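Local coordinates for protein diaminopropionate ammonia-lyase (Escherichia coli, PDB 4D9I) that breaks down both enantiomers of alpha,beta-diaminopropionate to pyruvate and ammonia, using pyridoxal 5'-phosphate as cofactor and working as a homodimer, at residues A116-G121 / D170-T175; A138-P143 / A159-T164; T284-L289 / S336-A341. All coordinates share one frame; numbering follows the deposited sequence.

Contact 1. Residues A116-G121 / D170-T175; sequences ATTTDG and DTVRLT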
loop_
_atom_site.group_PDB
_atom_site.type_symbol
_atom_site.label_atom_id
_atom_site.label_comp_id
_atom_site.label_asym_id
_atom_site.label_seq_id
_atom_site.Cartn_x
_atom_site.Cartn_y
_atom_site.Cartn_z
ATOM N N ALA B 116 37.265 -2.338 -7.430
ATOM C CA ALA B 116 36.552 -2.951 -8.556
ATOM C C ALA B 116 35.544 -3.986 -8.068
ATOM O O ALA B 116 35.855 -4.827 -7.217
ATOM C CB ALA B 116 37.534 -3.565 -9.539
ATOM N N THR B 117 34.328 -3.915 -8.609
ATOM C CA THR B 117 33.227 -4.661 -8.044
ATOM C C THR B 117 32.179 -5.020 -9.085
ATOM O O THR B 117 31.874 -4.214 -9.952
ATOM C CB THR B 117 32.583 -3.812 -6.925
ATOM O OG1 THR B 117 33.535 -3.657 -5.859
ATOM C CG2 THR B 117 31.321 -4.449 -6.386
ATOM N N THR B 118 31.649 -6.239 -8.985
ATOM C CA THR B 118 30.423 -6.651 -9.679
ATOM C C THR B 118 29.228 -6.633 -8.718
ATOM O O THR B 118 29.348 -7.022 -7.557
ATOM C CB THR B 118 30.549 -8.047 -10.332
ATOM O OG1 THR B 118 31.398 -7.964 -11.481
ATOM C CG2 THR B 118 29.183 -8.549 -10.792
ATOM N N THR B 119 28.080 -6.181 -9.220
ATOM C CA THR B 119 26.884 -6.039 -8.417
ATOM C C THR B 119 25.615 -6.087 -9.260
ATOM O O THR B 119 25.622 -5.762 -10.454
ATOM C CB THR B 119 26.872 -4.704 -7.654
ATOM O OG1 THR B 119 25.832 -4.734 -6.656
ATOM C CG2 THR B 119 26.648 -3.525 -8.627
ATOM N N ASP B 120 24.517 -6.478 -8.630
ATOM C CA ASP B 120 23.233 -6.388 -9.319
ATOM C C ASP B 120 22.452 -5.206 -8.746
ATOM O O ASP B 120 21.282 -5.006 -9.068
ATOM C CB ASP B 120 22.463 -7.708 -9.222
ATOM C CG ASP B 120 22.143 -8.089 -7.791
ATOM O OD1 ASP B 120 21.565 -9.180 -7.579
ATOM O OD2 ASP B 120 22.471 -7.294 -6.877
ATOM N N GLY B 121 23.107 -4.416 -7.896
ATOM C CA GLY B 121 22.444 -3.273 -7.296
ATOM C C GLY B 121 23.086 -2.661 -6.074
ATOM O O GLY B 121 23.859 -1.709 -6.196
ATOM N N ASP B 170 29.463 -14.823 -14.554
ATOM C CA ASP B 170 30.456 -14.496 -15.586
ATOM C C ASP B 170 31.014 -13.082 -15.427
ATOM O O ASP B 170 32.218 -12.871 -15.552
ATOM C CB ASP B 170 29.856 -14.635 -16.993
ATOM C CG ASP B 170 29.411 -16.054 -17.317
ATOM O OD1 ASP B 170 30.128 -17.010 -16.961
ATOM O OD2 ASP B 170 28.344 -16.208 -17.950
ATOM N N THR B 171 30.129 -12.124 -15.164
ATOM C CA THR B 171 30.499 -10.719 -14.990
ATOM C C THR B 171 31.499 -10.526 -13.840
ATOM O O THR B 171 32.397 -9.688 -13.933
ATOM C CB THR B 171 29.249 -9.842 -14.770
ATOM O OG1 THR B 171 28.413 -9.918 -15.932
ATOM C CG2 THR B 171 29.615 -8.382 -14.510
ATOM N N VAL B 172 31.334 -11.308 -12.771
ATOM C CA VAL B 172 32.258 -11.291 -11.632
ATOM C C VAL B 172 33.668 -11.655 -12.089
ATOM O O VAL B 172 34.641 -11.034 -11.660
ATOM C CB VAL B 172 31.804 -12.231 -10.487
ATOM C CG1 VAL B 172 32.871 -12.322 -9.404
ATOM C CG2 VAL B 172 30.511 -11.738 -9.868
ATOM N N ARG B 173 33.756 -12.649 -12.973
ATOM C CA ARG B 173 35.022 -13.075 -13.561
ATOM C C ARG B 173 35.663 -11.954 -14.386
ATOM O O ARG B 173 36.872 -11.733 -14.299
ATOM C CB ARG B 173 34.830 -14.350 -14.399
ATOM C CG ARG B 173 35.017 -15.667 -13.643
ATOM C CD ARG B 173 33.937 -15.926 -12.595
ATOM N N LEU B 174 34.852 -11.229 -15.160
ATOM C CA LEU B 174 35.352 -10.059 -15.890
ATOM C C LEU B 174 35.939 -8.997 -14.941
ATOM O O LEU B 174 36.956 -8.381 -15.256
ATOM C CB LEU B 174 34.268 -9.455 -16.787
ATOM N N THR B 175 35.302 -8.797 -13.783
ATOM C CA THR B 175 35.812 -7.875 -12.755
ATOM C C THR B 175 37.202 -8.296 -12.248
ATOM O O THR B 175 38.097 -7.464 -12.149
ATOM C CB THR B 175 34.811 -7.690 -11.584
ATOM O OG1 THR B 175 33.708 -6.894 -12.023
ATOM C CG2 THR B 175 35.447 -6.969 -10.394
#
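The methyl CG2 of Thr175 rests over one face of the flat peptide group joining Ala116 to Thr117, 3.7 Å from Thr117 N and 3.8 Å from Ala116 C. The edges of this stretch of backbone serve the sheet: Ala116 bonds to Glu185 and Val187, Thr117 to Val139 and Tyr141. Next along the strand, Thr118 turns toward helix 170-175 and carries most of the contact. Its hydroxyl sits beside its own backbone N (chi1 -73°) and meets the hydroxyl of Thr175, OG1 to OG1 2.6 Å, a short bond in which either may donate. A weak, unsettled second bond may run from Thr118 OG1 to Thr171 O at 3.2 Å, a carbonyl already bonded by Thr175 N. The methyl of Thr118 packs against two others, CG2 lying 3.6 Å from Val172 CG2 and 3.7 Å from Thr171 CG2. An alanine here would lose both branches of Thr118 and would probably leave the buried Thr175 OG1 without its mate and a gap beside the methyls of Thr171 and Val172. The short runs 116-118 and 170-175 point in opposite directions (174°), their axes 7.5 Å apart at the closest. Past the strand end Thr119 OG1 accepts from Gly121 N at 3.0 Å, an ST turn; Gly121 then occupies the N-cap position of helix 122-133. This is the packing of an alpha/beta domain, a helix laid on a parallel sheet, with Asp120, the inferred proton acceptor for the L-isomer, in the loop at the strand's C-terminal end, as active-site residues commonly lie in such folds.

Contact 2. Residues A138-P143 / A159-T164; sequences AVIYMP and AECIVT
Ala138 and Ala159 touch methyl to methyl where two parallel strands begin to pair, Val139 facing Glu160 and each next residue its counterpart through Met142 and Val163. Five backbone hydrogen bonds join them: Glu160 N to Ala138 O, Ile140 N to Glu160 O, Ile162 N to Ile140 O, Met142 N to Ile162 O and Thr164 N to Met142 O. The last two measure 2.8 Å each. CA-H...O contacts reinforce the pairing, among them Cys161 CA to Ile140 O at 3.2 Å. The strands are the two ends of a beta-alpha-beta crossover through helix 148-155; strand 160-163 is the outermost of its sheet within this chain.

Apolar contacts divide between the two faces. On one, Met142 SD lies 3.8 Å from Cys161 SG, the thiol swung anti to its backbone N (chi1 -171°); here Ile154 and Val151 of the crossover helix cover Cys161 and Val163. On the other, Tyr141 and Ile162 lie side by side, CE1 to CD1 4.2 Å, while Val139 CG1 meets the tyrosine ring at its edge, in plane. Val139 CG2 also touches the aliphatic Glu160 CG at 3.9 Å. Helix 168-182 covers this face, where the ring of Tyr141 meets that of His178 with planes about 60° apart.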
loop_
_atom_site.group_PDB
_atom_site.type_symbol
_atom_site.label_atom_id
_atom_site.label_comp_id
_atom_site.label_asym_id
_atom_site.label_seq_id
_atom_site.Cartn_x
_atom_site.Cartn_y
_atom_site.Cartn_z
ATOM N N ALA B 138 36.290 4.014 -7.989
ATOM C CA ALA B 138 35.573 2.756 -8.052
ATOM C C ALA B 138 35.151 2.412 -9.479
ATOM O O ALA B 138 34.781 3.293 -10.256
ATOM C CB ALA B 138 34.371 2.770 -7.112
ATOM N N VAL B 139 35.207 1.128 -9.817
ATOM C CA VAL B 139 34.778 0.641 -11.139
ATOM C C VAL B 139 33.798 -0.518 -10.934
ATOM O O VAL B 139 34.180 -1.602 -10.506
ATOM C CB VAL B 139 35.978 0.239 -12.045
ATOM C CG1 VAL B 139 35.502 -0.167 -13.435
ATOM C CG2 VAL B 139 36.966 1.388 -12.181
ATOM N N ILE B 140 32.523 -0.259 -11.211
ATOM C CA ILE B 140 31.453 -1.224 -10.962
ATOM C C ILE B 140 30.994 -1.907 -12.255
ATOM O O ILE B 140 30.734 -1.246 -13.269
ATOM C CB ILE B 140 30.246 -0.548 -10.260
ATOM C CG1 ILE B 140 30.691 0.301 -9.052
ATOM C CG2 ILE B 140 29.194 -1.562 -9.864
ATOM C CD1 ILE B 140 31.599 -0.367 -8.025
ATOM N N TYR B 141 30.913 -3.233 -12.232
ATOM C CA TYR B 141 30.310 -3.973 -13.342
ATOM C C TYR B 141 28.906 -4.481 -12.948
ATOM O O TYR B 141 28.697 -4.941 -11.823
ATOM C CB TYR B 141 31.225 -5.125 -13.789
ATOM C CG TYR B 141 32.543 -4.684 -14.410
ATOM C CD1 TYR B 141 33.068 -3.413 -14.166
ATOM C CD2 TYR B 141 33.278 -5.545 -15.218
ATOM C CE1 TYR B 141 34.267 -3.010 -14.720
ATOM C CE2 TYR B 141 34.485 -5.145 -15.776
ATOM C CZ TYR B 141 34.974 -3.877 -15.523
ATOM O OH TYR B 141 36.173 -3.468 -16.060
ATOM N N MET B 142 27.950 -4.360 -13.864
ATOM C CA MET B 142 26.597 -4.894 -13.663
ATOM C C MET B 142 26.218 -5.835 -14.823
ATOM O O MET B 142 26.613 -5.592 -15.967
ATOM C CB MET B 142 25.573 -3.757 -13.498
ATOM C CG MET B 142 25.835 -2.826 -12.315
ATOM S SD MET B 142 24.453 -1.705 -11.995
ATOM C CE MET B 142 23.278 -2.875 -11.323
ATOM N N PRO B 143 25.478 -6.926 -14.528
ATOM C CA PRO B 143 25.185 -7.921 -15.562
ATOM C C PRO B 143 24.059 -7.494 -16.498
ATOM O O PRO B 143 23.318 -6.554 -16.185
ATOM C CB PRO B 143 24.773 -9.167 -14.765
ATOM C CG PRO B 143 24.717 -8.760 -13.334
ATOM C CD PRO B 143 24.847 -7.272 -13.247
ATOM N N ALA B 159 31.473 7.015 -9.753
ATOM C CA ALA B 159 32.139 5.768 -10.083
ATOM C C ALA B 159 31.817 5.407 -11.524
ATOM O O ALA B 159 30.814 5.863 -12.057
ATOM C CB ALA B 159 31.639 4.670 -9.144
ATOM N N GLU B 160 32.648 4.581 -12.151
ATOM C CA GLU B 160 32.318 4.056 -13.471
ATOM C C GLU B 160 31.363 2.907 -13.276
ATOM O O GLU B 160 31.386 2.227 -12.232
ATOM C CB GLU B 160 33.549 3.550 -14.214
ATOM C CG GLU B 160 34.841 4.256 -13.858
ATOM C CD GLU B 160 35.064 5.537 -14.626
ATOM O OE1 GLU B 160 36.233 5.812 -14.966
ATOM O OE2 GLU B 160 34.084 6.270 -14.883
ATOM N N CYS B 161 30.506 2.691 -14.267
ATOM C CA CYS B 161 29.547 1.598 -14.192
ATOM C C CYS B 161 29.227 1.035 -15.570
ATOM O O CYS B 161 28.609 1.698 -16.408
ATOM C CB CYS B 161 28.275 2.029 -13.469
ATOM S SG CYS B 161 27.177 0.638 -13.138
ATOM N N ILE B 162 29.647 -0.207 -15.776
ATOM C CA ILE B 162 29.593 -0.864 -17.075
ATOM C C ILE B 162 28.595 -2.015 -16.997
ATOM O O ILE B 162 28.705 -2.882 -16.127
ATOM C CB ILE B 162 30.997 -1.367 -17.489
ATOM C CG1 ILE B 162 31.904 -0.193 -17.911
ATOM C CG2 ILE B 162 30.925 -2.351 -18.655
ATOM C CD1 ILE B 162 32.897 0.286 -16.861
ATOM N N VAL B 163 27.597 -1.991 -17.879
ATOM C CA VAL B 163 26.629 -3.081 -17.982
ATOM C C VAL B 163 27.153 -4.059 -19.028
ATOM O O VAL B 163 27.324 -3.697 -20.192
ATOM C CB VAL B 163 25.213 -2.586 -18.378
ATOM C CG1 VAL B 163 24.214 -3.740 -18.404
ATOM C CG2 VAL B 163 24.734 -1.497 -17.429
ATOM N N THR B 164 27.418 -5.289 -18.602
ATOM C CA THR B 164 27.978 -6.303 -19.490
ATOM C C THR B 164 26.886 -7.060 -20.243
ATOM O O THR B 164 25.705 -6.734 -20.137
ATOM C CB THR B 164 28.878 -7.302 -18.733
ATOM O OG1 THR B 164 28.065 -8.246 -18.023
ATOM C CG2 THR B 164 29.815 -6.569 -17.760
#

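Contact 3. Residues T284-L289 / S336-A341; sequences TIMAGL and SGESGA
A type II beta turn from Met286 to Leu289, set at the active site, meets the first turn of helix 338-352 mainly through Ser339. The link is the bond from Ser339 OG to Ala287 O, short at 2.5 Å, with the donor standing 46° out of the carbonyl plane. The serine hydroxyl lies beside its backbone N (chi1 -68°), facing the turn. The same carbonyl takes a second bond, from a water 2.8 Å away that in turn accepts from Ser339 N at 3.0 Å. One carbonyl is thus gripped twice, directly by the side chain and through water by the backbone N of Ser339. Leu289 packs against the same side chain, its CG 3.3 Å from Ser339 OG, with CB of the serine next to it. The turn itself is closed by Leu289 N bonding to Met286 O. Gly288 holds its third position; at its backbone angles a CB would press on the preceding carbonyl O and come tightly against Ser339 CB.

Met286 and Glu338 cross at about a right angle. CB of Met286 lies over a face of the carboxylate, 3.5 Å from Glu338 CD, and the bend at chi3 (78°) brings the methyl CE on to the same face, 3.6 Å from Glu338 OE2. The sulphur SD touches Glu338 CG at 3.8 Å.

On the pocket side, Gly288 N bonds to Asp120, and Gly288 O to a Tris molecule probably from the crystallisation liquor. Helix 315-325 packs alongside, its Ala317 touching both Met286 and Glu338, while Ser339 O receives Gln230 NE2 from the end of strand 226-230, and Ser336 OG bonds to Ser375 at the end of strand 370-375.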
loop_
_atom_site.group_PDB
_atom_site.type_symbol
_atom_site.label_atom_id
_atom_site.label_comp_id
_atom_site.label_asym_id
_atom_site.label_seq_id
_atom_site.Cartn_x
_atom_site.Cartn_y
_atom_site.Cartn_z
ATOM N N THR B 284 17.579 -13.423 -14.299
ATOM C CA THR B 284 16.222 -13.766 -13.874
ATOM C C THR B 284 15.930 -13.437 -12.398
ATOM O O THR B 284 14.818 -13.014 -12.067
ATOM C CB THR B 284 15.916 -15.256 -14.140
ATOM N N ILE B 285 16.925 -13.615 -11.530
ATOM C CA ILE B 285 16.746 -13.553 -10.061
ATOM C C ILE B 285 16.533 -12.138 -9.487
ATOM O O ILE B 285 17.237 -11.200 -9.879
ATOM C CB ILE B 285 17.955 -14.214 -9.349
ATOM C CG1 ILE B 285 18.095 -15.694 -9.750
ATOM C CG2 ILE B 285 17.864 -14.066 -7.845
ATOM C CD1 ILE B 285 16.842 -16.534 -9.564
ATOM N N MET B 286 15.577 -11.997 -8.560
ATOM C CA MET B 286 15.339 -10.725 -7.848
ATOM C C MET B 286 16.645 -10.137 -7.286
ATOM O O MET B 286 17.409 -10.825 -6.585
ATOM C CB MET B 286 14.264 -10.864 -6.746
ATOM C CG MET B 286 14.490 -11.967 -5.710
ATOM S SD MET B 286 13.138 -12.165 -4.511
ATOM C CE MET B 286 11.954 -13.075 -5.516
ATOM N N ALA B 287 16.903 -8.875 -7.619
ATOM C CA ALA B 287 18.187 -8.240 -7.322
ATOM C C ALA B 287 18.509 -8.328 -5.825
ATOM O O ALA B 287 17.645 -8.080 -4.981
ATOM C CB ALA B 287 18.188 -6.794 -7.810
ATOM N N GLY B 288 19.740 -8.715 -5.500
ATOM C CA GLY B 288 20.126 -8.873 -4.100
ATOM C C GLY B 288 20.167 -10.319 -3.648
ATOM O O GLY B 288 20.976 -10.691 -2.786
ATOM N N LEU B 289 19.318 -11.158 -4.231
ATOM C CA LEU B 289 19.293 -12.556 -3.802
ATOM C C LEU B 289 19.844 -13.538 -4.839
ATOM O O LEU B 289 19.433 -14.701 -4.868
ATOM C CB LEU B 289 17.893 -12.960 -3.293
ATOM C CG LEU B 289 17.372 -12.181 -2.074
ATOM C CD1 LEU B 289 15.936 -12.582 -1.743
ATOM C CD2 LEU B 289 18.272 -12.303 -0.849
ATOM N N SER B 336 9.589 -1.505 0.929
ATOM C CA SER B 336 10.472 -2.666 0.893
ATOM C C SER B 336 10.531 -3.224 -0.530
ATOM O O SER B 336 9.487 -3.550 -1.120
ATOM C CB SER B 336 9.943 -3.748 1.848
ATOM O OG SER B 336 10.899 -4.785 2.062
ATOM N N GLY B 337 11.756 -3.380 -1.041
ATOM C CA GLY B 337 11.982 -3.893 -2.393
ATOM C C GLY B 337 11.732 -5.385 -2.460
ATOM O O GLY B 337 11.500 -6.022 -1.443
ATOM N N GLU B 338 11.824 -5.955 -3.652
ATOM C CA GLU B 338 11.525 -7.378 -3.821
ATOM C C GLU B 338 12.304 -8.303 -2.864
ATOM O O GLU B 338 11.700 -9.098 -2.109
ATOM C CB GLU B 338 11.728 -7.797 -5.275
ATOM C CG GLU B 338 11.068 -9.126 -5.581
ATOM C CD GLU B 338 11.101 -9.456 -7.054
ATOM O OE1 GLU B 338 11.773 -8.743 -7.812
ATOM O OE2 GLU B 338 10.460 -10.438 -7.460
ATOM N N SER B 339 13.627 -8.164 -2.872
ATOM C CA SER B 339 14.476 -8.901 -1.951
ATOM C C SER B 339 14.367 -8.469 -0.489
ATOM O O SER B 339 14.616 -9.272 0.412
ATOM C CB SER B 339 15.941 -8.825 -2.398
ATOM O OG SER B 339 16.086 -9.540 -3.602
ATOM N N GLY B 340 14.051 -7.201 -0.262
ATOM C CA GLY B 340 13.853 -6.705 1.089
ATOM C C GLY B 340 12.662 -7.330 1.800
ATOM O O GLY B 340 12.679 -7.472 3.016
ATOM N N ALA B 341 11.640 -7.706 1.027
ATOM C CA ALA B 341 10.329 -8.038 1.578
ATOM C C ALA B 341 10.017 -9.530 1.735
ATOM O O ALA B 341 9.002 -9.881 2.331
ATOM C CB ALA B 341 9.229 -7.352 0.758
HETATM O O HOH W 1 15.141 -6.826 -5.071
#

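How the contacts relate
Contacts 1 and 2 share one four-stranded parallel sheet, their centres 7 Å apart. Strands 114-118 and 137-142 are joined by a probable bond from Tyr141 N to Thr117 O (2.7 Å), and the hydroxyls Thr171 OG1 and Thr164 OG1 meet at 2.7 Å, tying the start of helix 168-182 to the loop that leaves strand 160-163. Contact 3 belongs to the other part of the fold, about 18 Å from contact 1 and 20 Å from contact 2 between centres. The bridge is at the active site: Asp120 OD1 in 116-121 lies 2.8 Å from Gly288 N, beside the bound Tris. Pro143 approaches Asp120 too, side chains about 5 Å apart, but contacts 2 and 3 do not touch.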